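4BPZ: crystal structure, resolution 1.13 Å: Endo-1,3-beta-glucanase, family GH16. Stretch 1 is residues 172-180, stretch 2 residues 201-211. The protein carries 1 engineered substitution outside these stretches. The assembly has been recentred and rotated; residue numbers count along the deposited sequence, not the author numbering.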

# COMPACT_ATOMS: atom_id res chain seq x y z
N ASN A 172 4.01 -15.60 6.77
CA ASN A 172 4.58 -14.37 6.17
C ASN A 172 5.64 -14.81 5.26
O ASN A 172 6.64 -15.37 5.71
N LEU A 173 5.50 -14.60 3.98
CA LEU A 173 6.53 -15.06 3.03
C LEU A 173 6.46 -14.25 1.79
O LEU A 173 5.45 -13.59 1.53
N GLY A 174 7.50 -14.28 0.99
CA GLY A 174 7.53 -13.58 -0.24
C GLY A 174 8.89 -13.58 -0.84
O GLY A 174 9.71 -14.45 -0.59
N GLY A 175 9.14 -12.57 -1.69
CA GLY A 175 10.40 -12.47 -2.42
C GLY A 175 10.80 -11.03 -2.60
O GLY A 175 10.10 -10.08 -2.21
N THR A 176 11.93 -10.87 -3.25
CA THR A 176 12.45 -9.54 -3.61
C THR A 176 12.99 -9.61 -5.04
O THR A 176 13.24 -10.71 -5.59
N THR A 177 13.19 -8.48 -5.63
CA THR A 177 13.76 -8.43 -6.94
C THR A 177 14.56 -7.20 -7.14
O THR A 177 14.28 -6.17 -6.57
N PRO A 178 15.62 -7.23 -7.95
CA PRO A 178 16.41 -6.01 -8.17
C PRO A 178 15.63 -5.01 -8.98
O PRO A 178 14.82 -5.33 -9.89
N ILE A 179 15.87 -3.75 -8.73
CA ILE A 179 15.28 -2.67 -9.52
C ILE A 179 16.30 -1.60 -9.78
O ILE A 179 17.16 -1.34 -8.90
N THR A 180 16.24 -1.00 -10.96
CA THR A 180 17.10 0.11 -11.37
C THR A 180 16.33 1.40 -11.50
O THR A 180 15.24 1.41 -12.08
N PHE A 201 4.25 -8.97 -9.74
CA PHE A 201 5.26 -8.68 -10.74
C PHE A 201 5.82 -7.28 -10.56
O PHE A 201 5.14 -6.34 -10.12
N LEU A 202 7.07 -7.12 -11.01
CA LEU A 202 7.71 -5.83 -11.27
C LEU A 202 7.93 -5.82 -12.76
O LEU A 202 8.71 -6.65 -13.27
N ASP A 203 7.19 -4.98 -13.49
CA ASP A 203 7.19 -5.02 -14.94
C ASP A 203 6.84 -6.50 -15.33
O ASP A 203 5.79 -6.98 -14.96
N ASP A 204 7.72 -7.19 -16.04
CA ASP A 204 7.42 -8.57 -16.41
C ASP A 204 8.16 -9.61 -15.59
O ASP A 204 8.08 -10.78 -15.97
N THR A 205 8.80 -9.22 -14.52
CA THR A 205 9.52 -10.17 -13.64
C THR A 205 8.63 -10.58 -12.54
O THR A 205 8.12 -9.71 -11.83
N LEU A 206 8.47 -11.88 -12.34
CA LEU A 206 7.73 -12.37 -11.19
C LEU A 206 8.54 -12.16 -9.94
O LEU A 206 9.68 -12.60 -9.84
N VAL A 207 7.95 -11.47 -8.96
CA VAL A 207 8.59 -11.32 -7.67
C VAL A 207 8.24 -12.49 -6.78
O VAL A 207 9.12 -13.07 -6.11
N TYR A 208 6.98 -12.86 -6.75
CA TYR A 208 6.57 -14.03 -5.96
C TYR A 208 5.20 -14.50 -6.49
O TYR A 208 4.37 -13.68 -6.87
N GLU A 209 4.99 -15.80 -6.43
CA GLU A 209 3.69 -16.41 -6.62
C GLU A 209 3.36 -17.32 -5.50
O GLU A 209 4.13 -18.25 -5.21
N LEU A 210 2.18 -17.13 -4.94
CA LEU A 210 1.65 -17.94 -3.85
C LEU A 210 0.43 -18.66 -4.30
O LEU A 210 -0.51 -18.03 -4.83
N LYS A 211 0.42 -19.97 -4.19
CA LYS A 211 -0.77 -20.76 -4.47
C LYS A 211 -1.92 -20.36 -3.57
O LYS A 211 -1.75 -20.17 -2.38

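Two nearly antiparallel strands, 172-178 and 205-211, pack through side chains and two bridging waters, with no direct hydrogen bond between the stretches. Their axes come within 5.4 Å, and Gly 175 lies nearest Tyr 208 in the CA register.

Tyr 208 points toward stretch 1, with chi1 in the t well at -158°. Its ring lies against the glycine pair. Gly 174 CA sits over one ring face, 3.7 Å from the centroid and 15° off the normal, a CH-pi contact. The approach is close: Gly 174 C is 3.2 Å from Tyr 208 CD1. Gly 175 has no side chain, and this matters here. An ideal CB on Gly 175 would lie 2.6 Å from Val 207 O, a clash, and 3.4 Å from Tyr 208 CD1.

Leu 173 (p, p) leaves its backbone sideways, but its end comes nearer. Its CD1 lies 3.7 Å from Tyr 208 CE2 and 4.2 Å from CD1 of Leu 210 (t, p).

Thr 177 points toward stretch 2 in the t rotamer. Its CG2 is 3.5 Å from CD2 of Leu 202 and 3.8 Å from CG2 of Val 207 (t). Its OG1 is 3.7 Å from CG2 of Thr 205 (m). Leu 202 (t, p) points toward stretch 1, and its CD2 also lies 4.0 Å from CB of Ile 179 (t, t). Thr 176 and Pro 178 point away.

The waters supply polar links. Water 1 donates to Thr 176 O at 3.0 Å and to Val 207 O at 2.8 Å, joining the two backbones. Water 2 donates to Leu 206 O at 2.8 Å and hydrogen-bonds Thr 177 OG1 at 3.0 Å. Thr 177 thus combines apolar packing with a water-mediated link.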

# COMPACT_ATOMS: atom_id res chain seq x y z
CB ASN A 172 5.13 -13.55 7.39
CG ASN A 172 6.10 -12.44 7.08
OD1 ASN A 172 6.14 -11.92 5.99
ND2 ASN A 172 6.76 -11.94 8.14
CB LEU A 173 6.52 -16.58 2.78
CG LEU A 173 5.14 -17.15 2.59
CD1 LEU A 173 4.51 -16.72 1.32
CD2 LEU A 173 5.25 -18.67 2.53
CB THR A 176 13.63 -9.02 -2.73
OG1 THR A 176 14.71 -9.93 -2.93
CG2 THR A 176 13.20 -8.93 -1.33
CB THR A 177 12.66 -8.58 -8.03
OG1 THR A 177 13.20 -9.18 -9.19
CG2 THR A 177 11.89 -7.28 -8.31
CB PRO A 178 17.66 -6.50 -8.95
CG PRO A 178 17.66 -7.92 -8.92
CD PRO A 178 16.34 -8.43 -8.43
CB ILE A 179 14.03 -2.04 -8.77
CG1 ILE A 179 13.24 -1.05 -9.68
CG2 ILE A 179 14.35 -1.42 -7.47
CD1 ILE A 179 11.85 -0.67 -9.19
CB THR A 180 17.73 -0.20 -12.78
OG1 THR A 180 18.56 -1.32 -12.56
CG2 THR A 180 18.48 1.01 -13.37
CB PHE A 201 4.60 -8.69 -12.14
CG PHE A 201 4.14 -10.05 -12.57
CD1 PHE A 201 4.95 -10.88 -13.34
CD2 PHE A 201 2.82 -10.43 -12.32
CE1 PHE A 201 4.47 -12.14 -13.76
CE2 PHE A 201 2.35 -11.67 -12.75
CZ PHE A 201 3.18 -12.50 -13.39
CB LEU A 202 9.05 -5.72 -10.57
CG LEU A 202 9.87 -4.47 -11.02
CD1 LEU A 202 9.13 -3.20 -10.72
CD2 LEU A 202 11.23 -4.47 -10.30
CB ASP A 203 8.49 -4.43 -15.50
CG ASP A 203 8.61 -2.95 -15.12
OD1 ASP A 203 7.60 -2.23 -15.15
OD2 ASP A 203 9.74 -2.52 -14.96
CB ASP A 204 7.75 -8.74 -17.90
CG ASP A 204 6.87 -7.86 -18.76
OD1 ASP A 204 5.64 -7.65 -18.50
OD2 ASP A 204 7.40 -7.29 -19.72
CB THR A 205 10.78 -9.46 -13.13
OG1 THR A 205 11.58 -9.04 -14.26
CG2 THR A 205 11.61 -10.44 -12.26
CB LEU A 206 7.40 -13.84 -11.42
CG LEU A 206 6.57 -14.44 -10.26
CD1 LEU A 206 5.12 -14.01 -10.33
CD2 LEU A 206 6.67 -16.00 -10.29
CB VAL A 207 8.22 -9.96 -7.02
CG1 VAL A 207 9.04 -9.78 -5.79
CG2 VAL A 207 8.47 -8.81 -8.00
CB TYR A 208 6.46 -13.70 -4.45
CG TYR A 208 6.57 -14.92 -3.57
CD1 TYR A 208 7.82 -15.46 -3.25
CD2 TYR A 208 5.44 -15.57 -3.08
CE1 TYR A 208 7.93 -16.60 -2.48
CE2 TYR A 208 5.50 -16.72 -2.29
CZ TYR A 208 6.80 -17.23 -1.95
OH TYR A 208 6.92 -18.30 -1.15
CB GLU A 209 3.68 -17.16 -7.97
CG GLU A 209 2.46 -18.04 -8.17
CD GLU A 209 2.42 -18.68 -9.51
OE1 GLU A 209 3.20 -18.34 -10.41
OE2 GLU A 209 1.54 -19.56 -9.73
CB LEU A 210 1.30 -17.03 -2.67
CG LEU A 210 0.69 -17.78 -1.46
CD1 LEU A 210 1.62 -18.87 -0.88
CD2 LEU A 210 0.31 -16.76 -0.40
CB LYS A 211 -0.40 -22.24 -4.27
CG LYS A 211 -1.54 -23.16 -4.53
CD LYS A 211 -1.08 -24.60 -4.29
CE LYS A 211 -2.22 -25.56 -4.46
NZ LYS A 211 -2.70 -25.53 -5.87
O HOH W 1 11.83 -13.05 -6.79
O HOH W 2 12.24 -11.99 -8.93